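Local structure of SVS_variant_AS1 (Streptomyces sp. CWA1, 6TJA) at residues R210-A215 against L277-R282; P341-G346 against W352-A357; T217-M222 against D270-R275; D205-R210 against A289-Y294. The protein probably cyclises geranylgeranyl diphosphate to the diterpene spiroviolene, as an engineered ancestral form of the bacterial class I terpene cyclase spiroviolene synthase. All blocks are in the same frame, centred on the assembly; numbering follows the deposited sequence.

Contact 1: residues R210-A215 against L277-R282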
loop_
_atom_site.group_PDB
_atom_site.type_symbol
_atom_site.label_atom_id
_atom_site.label_comp_id
_atom_site.label_asym_id
_atom_site.label_seq_id
_atom_site.Cartn_x
_atom_site.Cartn_y
_atom_site.Cartn_z
ATOM N N ARG A 210 -2.939 -12.822 10.955
ATOM C CA ARG A 210 -2.185 -14.066 11.243
ATOM C C ARG A 210 -1.270 -14.381 10.060
ATOM O O ARG A 210 -1.731 -14.494 8.913
ATOM C CB ARG A 210 -3.114 -15.260 11.494
ATOM C CG ARG A 210 -3.716 -15.345 12.887
ATOM C CD ARG A 210 -4.690 -16.511 12.964
ATOM N NE ARG A 210 -3.957 -17.756 12.877
ATOM C CZ ARG A 210 -4.480 -18.978 12.746
ATOM N NH1 ARG A 210 -5.783 -19.136 12.629
ATOM N NH2 ARG A 210 -3.673 -20.029 12.693
ATOM N N PRO A 211 0.056 -14.502 10.307
ATOM C CA PRO A 211 0.993 -14.891 9.253
ATOM C C PRO A 211 0.455 -16.051 8.385
ATOM O O PRO A 211 0.563 -15.960 7.176
ATOM C CB PRO A 211 2.255 -15.193 10.092
ATOM C CG PRO A 211 2.215 -14.135 11.166
ATOM C CD PRO A 211 0.747 -14.163 11.573
ATOM N N ALA A 212 -0.206 -17.045 8.989
ATOM C CA ALA A 212 -0.704 -18.252 8.298
ATOM C C ALA A 212 -1.737 -17.873 7.243
ATOM O O ALA A 212 -1.684 -18.406 6.162
ATOM C CB ALA A 212 -1.262 -19.217 9.295
ATOM N N VAL A 213 -2.627 -16.947 7.575
ATOM C CA VAL A 213 -3.734 -16.479 6.705
ATOM C C VAL A 213 -3.165 -15.549 5.627
ATOM O O VAL A 213 -3.627 -15.600 4.476
ATOM C CB VAL A 213 -4.807 -15.769 7.542
ATOM C CG1 VAL A 213 -5.864 -15.122 6.661
ATOM C CG2 VAL A 213 -5.439 -16.735 8.516
ATOM N N ARG A 214 -2.223 -14.691 6.000
ATOM C CA ARG A 214 -1.479 -13.874 5.025
ATOM C C ARG A 214 -0.834 -14.808 3.988
ATOM O O ARG A 214 -0.918 -14.531 2.762
ATOM C CB ARG A 214 -0.489 -13.024 5.821
ATOM C CG ARG A 214 0.145 -11.913 5.012
ATOM C CD ARG A 214 -0.909 -10.894 4.604
ATOM N NE ARG A 214 -0.468 -10.489 3.324
ATOM C CZ ARG A 214 -1.214 -10.317 2.267
ATOM N NH1 ARG A 214 -2.525 -10.461 2.332
ATOM N NH2 ARG A 214 -0.607 -9.937 1.157
ATOM N N ALA A 215 -0.170 -15.872 4.425
ATOM C CA ALA A 215 0.518 -16.811 3.502
ATOM C C ALA A 215 -0.507 -17.548 2.634
ATOM O O ALA A 215 -0.250 -17.738 1.435
ATOM C CB ALA A 215 1.390 -17.767 4.246
ATOM N N LEU A 277 -2.835 -26.067 0.037
ATOM C CA LEU A 277 -3.756 -27.056 0.524
ATOM C C LEU A 277 -3.334 -27.590 1.881
ATOM O O LEU A 277 -4.148 -27.782 2.742
ATOM C CB LEU A 277 -3.931 -28.188 -0.474
ATOM C CG LEU A 277 -4.492 -27.807 -1.820
ATOM C CD1 LEU A 277 -4.234 -28.876 -2.822
ATOM C CD2 LEU A 277 -5.935 -27.417 -1.772
ATOM N N GLU A 278 -2.047 -27.821 2.027
ATOM C CA GLU A 278 -1.503 -28.297 3.267
ATOM C C GLU A 278 -1.712 -27.273 4.377
ATOM O O GLU A 278 -2.267 -27.603 5.376
ATOM C CB GLU A 278 -0.055 -28.750 3.105
ATOM C CG GLU A 278 0.666 -29.009 4.397
ATOM C CD GLU A 278 2.137 -29.351 4.237
ATOM O OE1 GLU A 278 2.937 -28.532 3.795
ATOM O OE2 GLU A 278 2.516 -30.456 4.580
ATOM N N LEU A 279 -1.332 -26.025 4.172
ATOM C CA LEU A 279 -1.542 -24.994 5.236
ATOM C C LEU A 279 -3.046 -24.805 5.499
ATOM O O LEU A 279 -3.451 -24.577 6.648
ATOM C CB LEU A 279 -0.872 -23.695 4.798
ATOM C CG LEU A 279 -0.928 -22.564 5.822
ATOM C CD1 LEU A 279 -0.497 -23.028 7.208
ATOM C CD2 LEU A 279 -0.063 -21.417 5.377
ATOM N N HIS A 280 -3.871 -24.878 4.465
ATOM C CA HIS A 280 -5.330 -24.656 4.598
ATOM C C HIS A 280 -5.886 -25.697 5.578
ATOM O O HIS A 280 -6.655 -25.324 6.477
ATOM C CB HIS A 280 -6.037 -24.689 3.232
ATOM C CG HIS A 280 -7.520 -24.688 3.382
ATOM N ND1 HIS A 280 -8.230 -25.840 3.658
ATOM C CD2 HIS A 280 -8.407 -23.670 3.414
ATOM C CE1 HIS A 280 -9.508 -25.531 3.782
ATOM N NE2 HIS A 280 -9.636 -24.200 3.669
ATOM N N ASP A 281 -5.470 -26.952 5.433
ATOM C CA ASP A 281 -5.994 -28.096 6.228
ATOM C C ASP A 281 -5.570 -27.939 7.693
ATOM O O ASP A 281 -6.313 -28.392 8.556
ATOM C CB ASP A 281 -5.615 -29.426 5.560
ATOM C CG ASP A 281 -6.503 -29.777 4.368
ATOM O OD1 ASP A 281 -7.379 -28.958 4.017
ATOM O OD2 ASP A 281 -6.315 -30.861 3.781
ATOM N N ARG A 282 -4.455 -27.264 7.975
ATOM C CA ARG A 282 -3.959 -27.054 9.363
ATOM C C ARG A 282 -4.728 -25.891 10.004
ATOM O O ARG A 282 -5.021 -25.940 11.201
ATOM C CB ARG A 282 -2.443 -26.871 9.301
ATOM C CG ARG A 282 -1.802 -26.405 10.593
ATOM C CD ARG A 282 -0.278 -26.534 10.557
ATOM N NE ARG A 282 0.484 -25.382 10.072
ATOM C CZ ARG A 282 0.464 -24.143 10.595
ATOM N NH1 ARG A 282 -0.340 -23.816 11.598
ATOM N NH2 ARG A 282 1.246 -23.206 10.088
#
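In the all-helical fold of this terpene synthase, Leu279 near the end of helix 258-283 leans on Ala212 and Ala215, one turn apart at the start of helix 211-231. The backbones come closest at Ala212 and Leu279, whose CA atoms are 7.5 Å apart. With CG anti to the backbone N (chi1 -177°), the leucine sends both methyls across: CD2 reaches Ala212 O at 3.5 Å and Ala215 CB at 4.1 Å, while CD1 faces Ala212 CB at 4.4 Å. The branched side chain thus rests on two alanine CB atoms and on the Ala212 carbonyl oxygen, which is its shortest contact here, and Leu216 and Met219 extend the apolar surround. At the next turn Arg282 leaves the helix to form a salt bridge with Asp356 of the C-terminal tail. Contacts of leucine with alanine on neighbouring helices like this one belong to the helical-bundle packing of the class I terpene synthase fold.

Contact 2: residues P341-G346 against W352-A357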
loop_
_atom_site.group_PDB
_atom_site.type_symbol
_atom_site.label_atom_id
_atom_site.label_comp_id
_atom_site.label_asym_id
_atom_site.label_seq_id
_atom_site.Cartn_x
_atom_site.Cartn_y
_atom_site.Cartn_z
ATOM N N PRO A 341 7.458 -30.845 -0.906
ATOM C CA PRO A 341 6.949 -30.117 0.237
ATOM C C PRO A 341 7.887 -29.030 0.778
ATOM O O PRO A 341 7.701 -28.586 1.867
ATOM C CB PRO A 341 6.805 -31.220 1.256
ATOM C CG PRO A 341 7.947 -32.089 0.961
ATOM C CD PRO A 341 8.135 -32.073 -0.501
ATOM N N SER A 342 8.892 -28.640 0.043
ATOM C CA SER A 342 9.753 -27.608 0.540
ATOM C C SER A 342 9.649 -26.353 -0.300
ATOM O O SER A 342 9.073 -26.387 -1.354
ATOM C CB SER A 342 11.174 -28.119 0.565
ATOM O OG SER A 342 11.472 -28.848 -0.565
ATOM N N PRO A 343 10.297 -25.286 0.112
ATOM C CA PRO A 343 10.306 -24.096 -0.707
ATOM C C PRO A 343 10.901 -24.313 -2.100
ATOM O O PRO A 343 11.756 -25.106 -2.353
ATOM C CB PRO A 343 11.207 -23.171 0.079
ATOM C CG PRO A 343 10.983 -23.546 1.448
ATOM C CD PRO A 343 10.835 -25.020 1.439
ATOM N N LEU A 344 10.398 -23.536 -3.013
ATOM C CA LEU A 344 10.847 -23.522 -4.364
ATOM C C LEU A 344 12.268 -23.003 -4.533
ATOM O O LEU A 344 12.577 -21.962 -4.056
ATOM C CB LEU A 344 9.958 -22.567 -5.135
ATOM C CG LEU A 344 9.101 -23.065 -6.257
ATOM C CD1 LEU A 344 8.130 -21.978 -6.684
ATOM C CD2 LEU A 344 10.037 -23.440 -7.374
ATOM N N PRO A 345 13.120 -23.768 -5.204
ATOM C CA PRO A 345 14.452 -23.311 -5.561
ATOM C C PRO A 345 14.462 -21.971 -6.295
ATOM O O PRO A 345 13.686 -21.788 -7.229
ATOM C CB PRO A 345 14.961 -24.386 -6.524
ATOM C CG PRO A 345 14.238 -25.622 -6.088
ATOM C CD PRO A 345 12.860 -25.138 -5.663
ATOM N N GLY A 346 15.330 -21.073 -5.844
ATOM C CA GLY A 346 15.620 -19.808 -6.525
ATOM C C GLY A 346 14.606 -18.725 -6.222
ATOM O O GLY A 346 14.676 -17.717 -6.887
ATOM N N TRP A 352 9.208 -18.379 3.168
ATOM C CA TRP A 352 8.506 -18.272 4.473
ATOM C C TRP A 352 7.097 -18.880 4.391
ATOM O O TRP A 352 6.530 -19.190 5.459
ATOM C CB TRP A 352 8.483 -16.825 4.977
ATOM C CG TRP A 352 7.640 -15.889 4.171
ATOM C CD1 TRP A 352 8.003 -15.192 3.052
ATOM C CD2 TRP A 352 6.276 -15.542 4.441
ATOM N NE1 TRP A 352 6.960 -14.433 2.616
ATOM C CE2 TRP A 352 5.887 -14.632 3.450
ATOM C CE3 TRP A 352 5.355 -15.923 5.414
ATOM C CZ2 TRP A 352 4.600 -14.109 3.403
ATOM C CZ3 TRP A 352 4.095 -15.372 5.391
ATOM C CH2 TRP A 352 3.723 -14.494 4.391
ATOM N N TRP A 353 6.531 -19.119 3.204
ATOM C CA TRP A 353 5.222 -19.835 3.150
ATOM C C TRP A 353 5.312 -21.246 3.747
ATOM O O TRP A 353 4.265 -21.785 4.094
ATOM C CB TRP A 353 4.668 -19.925 1.743
ATOM C CG TRP A 353 4.370 -18.620 1.097
ATOM C CD1 TRP A 353 4.188 -17.403 1.677
ATOM C CD2 TRP A 353 4.245 -18.420 -0.318
ATOM N NE1 TRP A 353 3.966 -16.452 0.711
ATOM C CE2 TRP A 353 3.980 -17.048 -0.518
ATOM C CE3 TRP A 353 4.309 -19.278 -1.425
ATOM C CZ2 TRP A 353 3.776 -16.511 -1.792
ATOM C CZ3 TRP A 353 4.147 -18.739 -2.680
ATOM C CH2 TRP A 353 3.875 -17.376 -2.854
ATOM N N TRP A 354 6.506 -21.835 3.804
ATOM C CA TRP A 354 6.764 -23.229 4.260
ATOM C C TRP A 354 7.317 -23.270 5.690
ATOM O O TRP A 354 7.656 -24.380 6.102
ATOM C CB TRP A 354 7.760 -23.914 3.312
ATOM C CG TRP A 354 7.172 -24.373 2.021
ATOM C CD1 TRP A 354 6.618 -25.599 1.759
ATOM C CD2 TRP A 354 7.056 -23.606 0.807
ATOM N NE1 TRP A 354 6.168 -25.656 0.462
ATOM C CE2 TRP A 354 6.434 -24.452 -0.150
ATOM C CE3 TRP A 354 7.407 -22.298 0.439
ATOM C CZ2 TRP A 354 6.192 -24.023 -1.453
ATOM C CZ3 TRP A 354 7.153 -21.872 -0.843
ATOM C CH2 TRP A 354 6.557 -22.727 -1.778
ATOM N N ASP A 355 7.483 -22.119 6.360
ATOM C CA ASP A 355 8.100 -21.993 7.706
ATOM C C ASP A 355 6.986 -21.988 8.761
ATOM O O ASP A 355 6.495 -20.913 9.075
ATOM C CB ASP A 355 8.970 -20.736 7.738
ATOM C CG ASP A 355 9.718 -20.506 9.035
ATOM O OD1 ASP A 355 9.373 -21.180 10.017
ATOM O OD2 ASP A 355 10.659 -19.658 9.036
ATOM N N ASP A 356 6.596 -23.141 9.292
ATOM C CA ASP A 356 5.421 -23.268 10.204
ATOM C C ASP A 356 5.662 -22.571 11.550
ATOM O O ASP A 356 4.676 -22.088 12.165
ATOM C CB ASP A 356 5.008 -24.731 10.364
ATOM C CG ASP A 356 4.248 -25.233 9.139
ATOM O OD1 ASP A 356 3.305 -24.498 8.673
ATOM O OD2 ASP A 356 4.623 -26.323 8.627
ATOM N N ALA A 357 6.911 -22.438 11.973
ATOM C CA ALA A 357 7.232 -21.779 13.257
ATOM C C ALA A 357 6.919 -20.280 13.146
ATOM O O ALA A 357 6.545 -19.654 14.156
ATOM C CB ALA A 357 8.674 -22.038 13.629
#
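Trp354 lies flat against Pro343 in a proline-aromatic CH-pi contact, formed where the C-terminal tail doubles back on its own proline-rich loop beyond helix 289-309. Its CB starts the contact, 3.7 Å from Pro343 CG. With CG set anti to the carbonyl carbon (chi1 -77°), the indole is carried over the loop backbone, and CG itself meets Pro343 CD at 3.8 Å. On the five-membered ring CD1 approaches Pro341 O obliquely at 3.2 Å, and CE2 has Ser342 O over its face at 3.5 Å. The six-membered ring takes Pro343 CA over the same face, 3.6 Å from the centroid and 14° off the normal. Ser342 O also accepts from Arg271 of helix 258-283, and Trp354 packs on Arg275 as well, which ties the contact to that helix. Replacing this indole by an alanine would probably strip the cover from Pro343 and the Ser342 carbonyl and leave the two parts of the tail free to drift apart. At the tip of the six-membered ring, Leu344 N sits over that same face, 4.1 Å from Trp354 CH2.

Contact 3: residues T217-M222 against D270-R275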
loop_
_atom_site.group_PDB
_atom_site.type_symbol
_atom_site.label_atom_id
_atom_site.label_comp_id
_atom_site.label_asym_id
_atom_site.label_seq_id
_atom_site.Cartn_x
_atom_site.Cartn_y
_atom_site.Cartn_z
ATOM N N THR A 217 -3.290 -16.372 1.668
ATOM C CA THR A 217 -3.799 -15.337 0.748
ATOM C C THR A 217 -2.773 -15.151 -0.388
ATOM O O THR A 217 -3.159 -15.168 -1.595
ATOM C CB THR A 217 -4.128 -14.042 1.501
ATOM O OG1 THR A 217 -5.127 -14.275 2.503
ATOM C CG2 THR A 217 -4.625 -12.980 0.546
ATOM N N GLU A 218 -1.501 -14.984 -0.026
ATOM C CA GLU A 218 -0.418 -14.838 -1.023
ATOM C C GLU A 218 -0.413 -16.071 -1.937
ATOM O O GLU A 218 -0.316 -15.897 -3.151
ATOM C CB GLU A 218 0.887 -14.563 -0.297
ATOM C CG GLU A 218 1.000 -13.140 0.216
ATOM C CD GLU A 218 2.432 -12.681 0.410
ATOM O OE1 GLU A 218 3.330 -13.556 0.356
ATOM O OE2 GLU A 218 2.661 -11.456 0.620
ATOM N N MET A 219 -0.604 -17.269 -1.389
ATOM C CA MET A 219 -0.506 -18.506 -2.185
ATOM C C MET A 219 -1.671 -18.531 -3.157
ATOM O O MET A 219 -1.457 -18.866 -4.361
ATOM C CB MET A 219 -0.479 -19.745 -1.289
ATOM C CG MET A 219 0.911 -19.901 -0.695
ATOM S SD MET A 219 1.319 -21.447 0.066
ATOM C CE MET A 219 0.645 -21.152 1.704
ATOM N N ALA A 220 -2.856 -18.173 -2.672
ATOM C CA ALA A 220 -4.051 -18.134 -3.526
ATOM C C ALA A 220 -3.756 -17.191 -4.687
ATOM O O ALA A 220 -4.078 -17.534 -5.848
ATOM C CB ALA A 220 -5.247 -17.708 -2.727
ATOM N N ILE A 221 -3.174 -16.027 -4.374
ATOM C CA ILE A 221 -2.886 -14.945 -5.357
ATOM C C ILE A 221 -1.847 -15.443 -6.359
ATOM O O ILE A 221 -2.043 -15.214 -7.549
ATOM C CB ILE A 221 -2.468 -13.657 -4.638
ATOM C CG1 ILE A 221 -3.672 -13.042 -3.936
ATOM C CG2 ILE A 221 -1.814 -12.651 -5.576
ATOM C CD1 ILE A 221 -3.289 -11.927 -2.992
ATOM N N MET A 222 -0.823 -16.148 -5.895
ATOM C CA MET A 222 0.315 -16.596 -6.721
ATOM C C MET A 222 -0.166 -17.687 -7.671
ATOM O O MET A 222 0.250 -17.671 -8.821
ATOM C CB MET A 222 1.466 -17.107 -5.857
ATOM C CG MET A 222 2.777 -17.291 -6.644
ATOM S SD MET A 222 3.499 -15.714 -7.218
ATOM C CE MET A 222 4.467 -15.356 -5.770
ATOM N N ASP A 270 2.156 -25.941 -9.205
ATOM C CA ASP A 270 1.562 -27.100 -8.507
ATOM C C ASP A 270 2.182 -27.232 -7.105
ATOM O O ASP A 270 1.448 -27.499 -6.151
ATOM C CB ASP A 270 1.735 -28.356 -9.351
ATOM C CG ASP A 270 0.803 -28.465 -10.548
ATOM O OD1 ASP A 270 -0.041 -27.569 -10.753
ATOM O OD2 ASP A 270 0.960 -29.443 -11.279
ATOM N N ARG A 271 3.483 -27.008 -6.968
ATOM C CA ARG A 271 4.141 -27.061 -5.646
ATOM C C ARG A 271 3.469 -26.018 -4.733
ATOM O O ARG A 271 3.174 -26.346 -3.577
ATOM C CB ARG A 271 5.652 -26.888 -5.825
ATOM C CG ARG A 271 6.373 -26.766 -4.495
ATOM C CD ARG A 271 7.855 -26.476 -4.567
ATOM N NE ARG A 271 8.609 -27.358 -5.448
ATOM C CZ ARG A 271 9.867 -27.737 -5.230
ATOM N NH1 ARG A 271 10.473 -27.418 -4.114
ATOM N NH2 ARG A 271 10.497 -28.486 -6.106
ATOM N N ILE A 272 3.204 -24.806 -5.232
ATOM C CA ILE A 272 2.612 -23.706 -4.420
ATOM C C ILE A 272 1.167 -24.084 -4.056
ATOM O O ILE A 272 0.786 -23.876 -2.895
ATOM C CB ILE A 272 2.698 -22.351 -5.139
ATOM C CG1 ILE A 272 4.143 -21.927 -5.378
ATOM C CG2 ILE A 272 1.953 -21.285 -4.362
ATOM C CD1 ILE A 272 4.286 -20.761 -6.344
ATOM N N LEU A 273 0.395 -24.664 -4.976
ATOM C CA LEU A 273 -0.998 -25.071 -4.651
ATOM C C LEU A 273 -0.992 -26.176 -3.585
ATOM O O LEU A 273 -1.797 -26.094 -2.682
ATOM C CB LEU A 273 -1.739 -25.520 -5.907
ATOM C CG LEU A 273 -3.205 -25.860 -5.669
ATOM C CD1 LEU A 273 -3.916 -24.732 -4.929
ATOM C CD2 LEU A 273 -3.873 -26.136 -6.990
ATOM N N LEU A 274 -0.075 -27.133 -3.650
ATOM C CA LEU A 274 0.069 -28.193 -2.608
ATOM C C LEU A 274 0.385 -27.583 -1.233
ATOM O O LEU A 274 -0.195 -28.031 -0.230
ATOM C CB LEU A 274 1.173 -29.167 -3.021
ATOM C CG LEU A 274 0.706 -30.589 -3.327
ATOM C CD1 LEU A 274 -0.513 -30.617 -4.242
ATOM C CD2 LEU A 274 1.842 -31.374 -3.949
ATOM N N ARG A 275 1.295 -26.619 -1.162
ATOM C CA ARG A 275 1.561 -25.975 0.131
ATOM C C ARG A 275 0.289 -25.231 0.574
ATOM O O ARG A 275 -0.057 -25.338 1.735
ATOM C CB ARG A 275 2.801 -25.094 0.062
ATOM C CG ARG A 275 3.054 -24.354 1.363
ATOM C CD ARG A 275 3.149 -25.251 2.577
ATOM N NE ARG A 275 3.358 -24.433 3.759
ATOM C CZ ARG A 275 3.083 -24.806 5.000
ATOM N NH1 ARG A 275 2.595 -26.001 5.257
ATOM N NH2 ARG A 275 3.275 -23.971 5.989
#
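An antiparallel helix pair brings Met219 and Met222 of helix 211-231 against Ile272 and Arg275 of helix 258-283; the local axes approach to 9.4 Å with 149° between their directions. Met219 and Ile272 lie opposite each other, CA atoms 6.5 Å apart. The first two torsions of Met219 (chi1 -78°, chi2 -166°) carry SD onto the aliphatic part of Arg275, 3.6 Å from CG, and leave SD 3.9 Å from Ile272 O; the bend at chi3 then brings CE alongside the same Arg275 CG at 4.0 Å. Further back on the same methionine, CG meets Ile272 CG2 at 4.1 Å. The other branch of the isoleucine goes to Met222, with CD1 3.8 Å from its CG, before the methionine's end turns off toward helix 175-185. Such packing of methionine and isoleucine, with an arginine stem, is part of the alpha-helical bundle of class I terpene synthases. With an alanine in place of Met219, a gap would probably open between the helices, over Ile272 and the stem of Arg275. The guanidinium of Arg275 is held separately, by Asp356, Glu278 and Trp353 O. Met219 also touches Phe276 and Trp353.

Contact 4: residues D205-R210 against A289-Y294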
loop_
_atom_site.group_PDB
_atom_site.type_symbol
_atom_site.label_atom_id
_atom_site.label_comp_id
_atom_site.label_asym_id
_atom_site.label_seq_id
_atom_site.Cartn_x
_atom_site.Cartn_y
_atom_site.Cartn_z
ATOM N N ASP A 205 -9.307 -8.484 12.788
ATOM C CA ASP A 205 -7.881 -8.206 12.564
ATOM C C ASP A 205 -6.949 -9.336 13.027
ATOM O O ASP A 205 -6.106 -9.749 12.315
ATOM C CB ASP A 205 -7.454 -6.924 13.280
ATOM C CG ASP A 205 -7.430 -5.670 12.389
ATOM O OD1 ASP A 205 -8.028 -5.588 11.325
ATOM O OD2 ASP A 205 -6.837 -4.678 12.794
ATOM N N ARG A 206 -7.138 -9.813 14.237
ATOM C CA ARG A 206 -6.331 -10.844 14.804
ATOM C C ARG A 206 -6.347 -12.138 14.014
ATOM O O ARG A 206 -5.427 -12.874 14.047
ATOM C CB ARG A 206 -6.651 -11.038 16.298
ATOM C CG ARG A 206 -7.589 -12.165 16.623
ATOM C CD ARG A 206 -8.595 -11.863 17.717
ATOM N NE ARG A 206 -9.943 -12.244 17.298
ATOM C CZ ARG A 206 -10.362 -13.497 17.148
ATOM N NH1 ARG A 206 -9.559 -14.511 17.415
ATOM N NH2 ARG A 206 -11.586 -13.735 16.729
ATOM N N GLU A 207 -7.389 -12.365 13.265
ATOM C CA GLU A 207 -7.492 -13.572 12.411
ATOM C C GLU A 207 -6.969 -13.199 11.032
ATOM O O GLU A 207 -6.216 -13.968 10.470
ATOM C CB GLU A 207 -8.919 -14.119 12.365
ATOM C CG GLU A 207 -9.307 -14.952 13.581
ATOM C CD GLU A 207 -10.609 -15.735 13.405
ATOM O OE1 GLU A 207 -10.592 -17.029 13.419
ATOM O OE2 GLU A 207 -11.645 -15.050 13.244
ATOM N N MET A 208 -7.375 -12.076 10.503
ATOM C CA MET A 208 -6.953 -11.680 9.191
ATOM C C MET A 208 -5.464 -11.502 9.045
ATOM O O MET A 208 -4.933 -11.895 8.068
ATOM C CB MET A 208 -7.657 -10.414 8.730
ATOM C CG MET A 208 -7.460 -10.086 7.261
ATOM S SD MET A 208 -7.766 -11.360 6.035
ATOM C CE MET A 208 -9.235 -10.783 5.266
ATOM N N HIS A 209 -4.824 -10.929 10.050
ATOM C CA HIS A 209 -3.401 -10.648 10.009
ATOM C C HIS A 209 -2.415 -11.724 10.461
ATOM O O HIS A 209 -1.264 -11.513 10.430
ATOM C CB HIS A 209 -3.112 -9.269 10.576
ATOM C CG HIS A 209 -3.903 -8.191 9.925
ATOM N ND1 HIS A 209 -3.929 -8.009 8.568
ATOM C CD2 HIS A 209 -4.719 -7.255 10.439
ATOM C CE1 HIS A 209 -4.705 -6.994 8.278
ATOM N NE2 HIS A 209 -5.204 -6.526 9.396
ATOM N N ARG A 210 -2.939 -12.822 10.955
ATOM C CA ARG A 210 -2.185 -14.066 11.243
ATOM C C ARG A 210 -1.270 -14.381 10.060
ATOM O O ARG A 210 -1.731 -14.494 8.913
ATOM C CB ARG A 210 -3.114 -15.260 11.494
ATOM C CG ARG A 210 -3.716 -15.345 12.887
ATOM C CD ARG A 210 -4.690 -16.511 12.964
ATOM N NE ARG A 210 -3.957 -17.756 12.877
ATOM C CZ ARG A 210 -4.480 -18.978 12.746
ATOM N NH1 ARG A 210 -5.783 -19.136 12.629
ATOM N NH2 ARG A 210 -3.673 -20.029 12.693
ATOM N N ALA A 289 -16.108 -18.514 12.107
ATOM C CA ALA A 289 -17.103 -18.550 11.007
ATOM C C ALA A 289 -16.701 -17.575 9.875
ATOM O O ALA A 289 -16.821 -17.929 8.684
ATOM C CB ALA A 289 -18.482 -18.235 11.572
ATOM N N GLU A 290 -16.286 -16.363 10.222
ATOM C CA GLU A 290 -15.898 -15.320 9.237
ATOM C C GLU A 290 -14.600 -15.738 8.534
ATOM O O GLU A 290 -14.558 -15.641 7.289
ATOM C CB GLU A 290 -15.793 -13.964 9.924
ATOM C CG GLU A 290 -17.115 -13.486 10.525
ATOM C CD GLU A 290 -17.343 -13.834 11.987
ATOM O OE1 GLU A 290 -16.437 -14.447 12.612
ATOM O OE2 GLU A 290 -18.430 -13.492 12.503
ATOM N N LEU A 291 -13.604 -16.247 9.266
ATOM C CA LEU A 291 -12.297 -16.636 8.656
ATOM C C LEU A 291 -12.544 -17.855 7.779
ATOM O O LEU A 291 -11.958 -17.911 6.688
ATOM C CB LEU A 291 -11.241 -16.924 9.722
ATOM C CG LEU A 291 -9.904 -17.509 9.240
ATOM C CD1 LEU A 291 -9.172 -16.578 8.285
ATOM C CD2 LEU A 291 -9.009 -17.835 10.429
ATOM N N SER A 292 -13.420 -18.766 8.220
ATOM C CA SER A 292 -13.800 -19.968 7.444
ATOM C C SER A 292 -14.369 -19.544 6.093
ATOM O O SER A 292 -13.936 -20.092 5.103
ATOM C CB SER A 292 -14.769 -20.851 8.195
ATOM O OG SER A 292 -14.152 -21.323 9.376
ATOM N N THR A 293 -15.296 -18.593 6.087
ATOM C CA THR A 293 -15.938 -18.057 4.866
ATOM C C THR A 293 -14.861 -17.485 3.929
ATOM O O THR A 293 -14.872 -17.815 2.725
ATOM C CB THR A 293 -16.989 -17.032 5.284
ATOM O OG1 THR A 293 -17.958 -17.739 6.058
ATOM C CG2 THR A 293 -17.630 -16.365 4.099
ATOM N N TYR A 294 -14.012 -16.602 4.450
ATOM C CA TYR A 294 -12.847 -16.009 3.740
ATOM C C TYR A 294 -12.030 -17.149 3.103
ATOM O O TYR A 294 -11.852 -17.118 1.882
ATOM C CB TYR A 294 -11.998 -15.150 4.689
ATOM C CG TYR A 294 -10.768 -14.580 4.033
ATOM C CD1 TYR A 294 -10.874 -13.636 3.031
ATOM C CD2 TYR A 294 -9.507 -15.024 4.373
ATOM C CE1 TYR A 294 -9.752 -13.136 2.392
ATOM C CE2 TYR A 294 -8.373 -14.504 3.781
ATOM C CZ TYR A 294 -8.494 -13.574 2.770
ATOM O OH TYR A 294 -7.379 -13.080 2.159
#
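A first torsion of -169° points Met208 CG away from the backbone N, and two further bends lay its thioether over the ring of Tyr294. The terminal CE stands 3.8 Å from the ring centroid and 14° off the normal, a CH-pi contact, and SD follows at 4.2 Å from the centroid over the same ring, making the pair a Met-aromatic contact. The two side chains cross at about a right angle. Glu207, extended beyond CG, runs obliquely across Leu291: its OE1 touches CD2 of the leucine at 3.5 Å, and its CD lies 3.9 Å from Leu291 CB. The same methyl CD2 is also approached by Arg210 NH1 at 4.1 Å. The polar partner of Glu207 OE1 is Gly288 N, just ahead of helix 289-309. Tyr294 OH bonds with Thr217 OG1 of helix 211-231, which pins the far end of the ring that Met208 covers. Met-aromatic packing and the carboxylate lying on Leu291 join helix 205-208 to helix 289-309; the negative charge of Glu207, set at the first turn of the latter, is likely to be eased by that helix's dipole and by the bond from Gly288, though nearby Glu290 probably works against this.

Contacts 1 and 3 lie along one helix pair, 211-231 with 258-283, their centres 10 Å apart, and they touch where Met219 CE packs on Leu279 CD2. Contact 4 adds the helices adjoining this pair in the chain, 205-208 before it and 289-309 after it; it closes a loop in which contacts 1 and 3 are nested, and it shares Arg210 with contact 1. Contact 2 comes last, in the C-terminal tail, 22 Å from contact 4 between centres. Through Asp356 it joins both contact 1 and contact 3, so the tail is fastened to helix 258-283. All four contacts reach the second subunit, contact 3 through Glu218, placing this corner of the helical bundle beside the dimer interface.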